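Local coordinates for DNA polymerase (Pyrobaculum calidifontis, PDB 5MDN), which probably catalyses template-directed DNA synthesis, extending a strand with nucleotides from deoxyribonucleoside triphosphates and releasing diphosphate, as a family B polymerase, at residues Asn372-Glu375 with Trp376-Arg380. Numbering follows the deposited sequence.
Sequences NRVE and WMLLR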
ATOM      1  N   ASN A 372       4.031   7.371  -5.290  1.00 50.55           N
ATOM      2  CA  ASN A 372       4.434   6.700  -6.517  1.00 52.55           C
ATOM      3  C   ASN A 372       3.231   6.463  -7.432  1.00 51.43           C
ATOM      4  O   ASN A 372       3.333   6.629  -8.651  1.00 51.82           O
ATOM      5  CB  ASN A 372       5.192   5.407  -6.181  1.00 53.64           C
ATOM      6  CG  ASN A 372       5.820   4.759  -7.404  1.00 55.62           C
ATOM      7  OD1 ASN A 372       7.022   4.858  -7.661  1.00 56.61           O
ATOM      8  ND2 ASN A 372       4.994   4.066  -8.156  1.00 59.04           N
ATOM      9  N   ARG A 373       2.075   6.107  -6.862  1.00 49.90           N
ATOM     10  CA  ARG A 373       0.871   5.904  -7.670  1.00 50.13           C
ATOM     11  C   ARG A 373       0.418   7.207  -8.329  1.00 46.93           C
ATOM     12  O   ARG A 373       0.031   7.218  -9.504  1.00 43.57           O
ATOM     13  CB  ARG A 373      -0.242   5.316  -6.798  1.00 53.60           C
ATOM     14  CG  ARG A 373      -1.364   4.625  -7.555  1.00 55.36           C
ATOM     15  CD  ARG A 373      -2.423   4.104  -6.593  1.00 56.67           C
ATOM     16  NE  ARG A 373      -1.884   3.133  -5.641  1.00 59.03           N
ATOM     17  CZ  ARG A 373      -1.944   3.272  -4.320  1.00 60.02           C
ATOM     18  NH1 ARG A 373      -2.525   4.340  -3.794  1.00 58.80           N
ATOM     19  NH2 ARG A 373      -1.432   2.341  -3.523  1.00 60.73           N
ATOM     20  N   VAL A 374       0.448   8.314  -7.580  1.00 52.55           N
ATOM     21  CA  VAL A 374       0.005   9.602  -8.113  1.00 49.67           C
ATOM     22  C   VAL A 374       0.952  10.087  -9.205  1.00 51.17           C
ATOM     23  O   VAL A 374       0.521  10.670 -10.207  1.00 54.08           O
ATOM     24  CB  VAL A 374      -0.104  10.626  -6.967  1.00 46.14           C
ATOM     25  CG1 VAL A 374      -0.259  12.045  -7.502  1.00 46.45           C
ATOM     26  CG2 VAL A 374      -1.251  10.270  -6.040  1.00 45.46           C
ATOM     27  N   GLU A 375       2.252   9.835  -9.041  1.00 48.74           N
ATOM     28  CA  GLU A 375       3.224  10.316 -10.015  1.00 47.81           C
ATOM     29  C   GLU A 375       3.084   9.609 -11.358  1.00 48.05           C
ATOM     30  O   GLU A 375       3.315  10.223 -12.406  1.00 51.80           O
ATOM     31  CB  GLU A 375       4.635  10.154  -9.458  1.00 47.75           C
ATOM     32  CG  GLU A 375       5.663  11.026 -10.133  1.00 49.57           C
ATOM     33  CD  GLU A 375       6.892  11.222  -9.271  1.00 54.99           C
ATOM     34  OE1 GLU A 375       7.659  10.253  -9.095  1.00 60.13           O
ATOM     35  OE2 GLU A 375       7.086  12.346  -8.763  1.00 56.83           O
ATOM     36  N   TRP A 376       2.703   8.330 -11.356  1.00 47.80           N
ATOM     37  CA  TRP A 376       2.429   7.638 -12.610  1.00 49.08           C
ATOM     38  C   TRP A 376       1.153   8.133 -13.276  1.00 48.56           C
ATOM     39  O   TRP A 376       1.016   8.004 -14.497  1.00 49.83           O
ATOM     40  CB  TRP A 376       2.348   6.128 -12.378  1.00 50.78           C
ATOM     41  CG  TRP A 376       3.691   5.471 -12.346  1.00 52.44           C
ATOM     42  CD1 TRP A 376       4.289   4.870 -11.275  1.00 52.42           C
ATOM     43  CD2 TRP A 376       4.613   5.359 -13.435  1.00 51.49           C
ATOM     44  NE1 TRP A 376       5.525   4.387 -11.634  1.00 52.53           N
ATOM     45  CE2 TRP A 376       5.747   4.674 -12.955  1.00 51.01           C
ATOM     46  CE3 TRP A 376       4.589   5.768 -14.772  1.00 52.15           C
ATOM     47  CZ2 TRP A 376       6.845   4.390 -13.765  1.00 52.59           C
ATOM     48  CZ3 TRP A 376       5.679   5.487 -15.573  1.00 52.06           C
ATOM     49  CH2 TRP A 376       6.791   4.806 -15.068  1.00 53.17           C
ATOM     50  N   MET A 377       0.217   8.687 -12.504  1.00 48.12           N
ATOM     51  CA  MET A 377      -0.939   9.349 -13.102  1.00 48.34           C
ATOM     52  C   MET A 377      -0.534  10.660 -13.762  1.00 48.38           C
ATOM     53  O   MET A 377      -0.916  10.935 -14.905  1.00 49.35           O
ATOM     54  CB  MET A 377      -2.013   9.593 -12.043  1.00 48.54           C
ATOM     55  CG  MET A 377      -3.338  10.080 -12.611  1.00 48.23           C
ATOM     56  SD  MET A 377      -4.637  10.184 -11.367  1.00 50.30           S
ATOM     57  CE  MET A 377      -3.961  11.445 -10.293  1.00 51.71           C
ATOM     58  N   LEU A 378       0.231  11.492 -13.046  1.00 49.63           N
ATOM     59  CA  LEU A 378       0.623  12.792 -13.583  1.00 48.50           C
ATOM     60  C   LEU A 378       1.490  12.652 -14.829  1.00 48.60           C
ATOM     61  O   LEU A 378       1.410  13.492 -15.732  1.00 48.57           O
ATOM     62  CB  LEU A 378       1.350  13.606 -12.512  1.00 48.17           C
ATOM     63  CG  LEU A 378       0.501  13.990 -11.298  1.00 48.59           C
ATOM     64  CD1 LEU A 378       1.318  14.784 -10.294  1.00 48.43           C
ATOM     65  CD2 LEU A 378      -0.735  14.767 -11.728  1.00 47.53           C
ATOM     66  N   LEU A 379       2.321  11.605 -14.898  1.00 47.96           N
ATOM     67  CA  LEU A 379       3.078  11.348 -16.120  1.00 47.69           C
ATOM     68  C   LEU A 379       2.148  11.070 -17.291  1.00 49.57           C
ATOM     69  O   LEU A 379       2.409  11.501 -18.419  1.00 52.24           O
ATOM     70  CB  LEU A 379       4.026  10.167 -15.926  1.00 48.30           C
ATOM     71  CG  LEU A 379       5.270  10.309 -15.058  1.00 48.63           C
ATOM     72  CD1 LEU A 379       6.016   8.992 -15.073  1.00 50.93           C
ATOM     73  CD2 LEU A 379       6.148  11.435 -15.557  1.00 49.15           C
ATOM     74  N   ARG A 380       1.054  10.348 -17.040  1.00 45.48           N
ATOM     75  CA  ARG A 380       0.091  10.065 -18.098  1.00 45.89           C
ATOM     76  C   ARG A 380      -0.615  11.339 -18.544  1.00 46.65           C
ATOM     77  O   ARG A 380      -0.789  11.571 -19.745  1.00 50.39           O
ATOM     78  CB  ARG A 380      -0.918   9.021 -17.619  1.00 46.03           C
ATOM     79  CG  ARG A 380      -1.632   8.273 -18.732  1.00 47.94           C
ATOM     80  CD  ARG A 380      -2.512   7.170 -18.168  1.00 51.13           C
ATOM     81  NE  ARG A 380      -1.767   5.937 -17.933  1.00 52.54           N
ATOM     82  CZ  ARG A 380      -1.807   4.876 -18.736  1.00 52.69           C
ATOM     83  NH1 ARG A 380      -2.561   4.896 -19.826  1.00 51.80           N
ATOM     84  NH2 ARG A 380      -1.099   3.794 -18.446  1.00 53.83           N
TER
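Asn372 swings its CG anti to the backbone N (chi1 -172°), whereas Trp376, one turn on, sends its CG anti to the carbonyl carbon (chi1 -82°); these two choices lay the amide and the indole side by side, pointing the same way. Asn372 ND2 arrives at the edge of the indole, in the ring plane, 3.3 Å from Trp376 CD1, with the amide and ring planes 60° apart. The hydroxyl of Tyr265 ties the pair together, bonded to Asn372 ND2 and more weakly to Trp376 NE1. In the backbone, Trp376 N donates to Asn372 O at 3.3 Å. On another side of the helix, Val374 CG1 packs against Leu378 CD1 at 4.2 Å, and both side chains rest on Met514 and Tyr517 of helix 514-519. Here the i to i+4 bond is straighter: Leu378 N sits 3.0 Å from Val374 O, in the carbonyl plane. Leu379 N reaches Glu375 O at 3.0 Å. The carboxylate of Glu375 heads elsewhere, to a salt bridge with Arg524 and a hydrogen bond with Tyr517. Trp376 and Leu379 both meet Ile121 of helix 115-123. What emerges is the i to i+4 backbone bonding of an alpha-helix, with Met377 N sharing weak bonds between Arg373 O and Val374 O, in the buried 372-379 part of helix 370-384, packed between helices 115-123 and 514-519 in the family B polymerase fold.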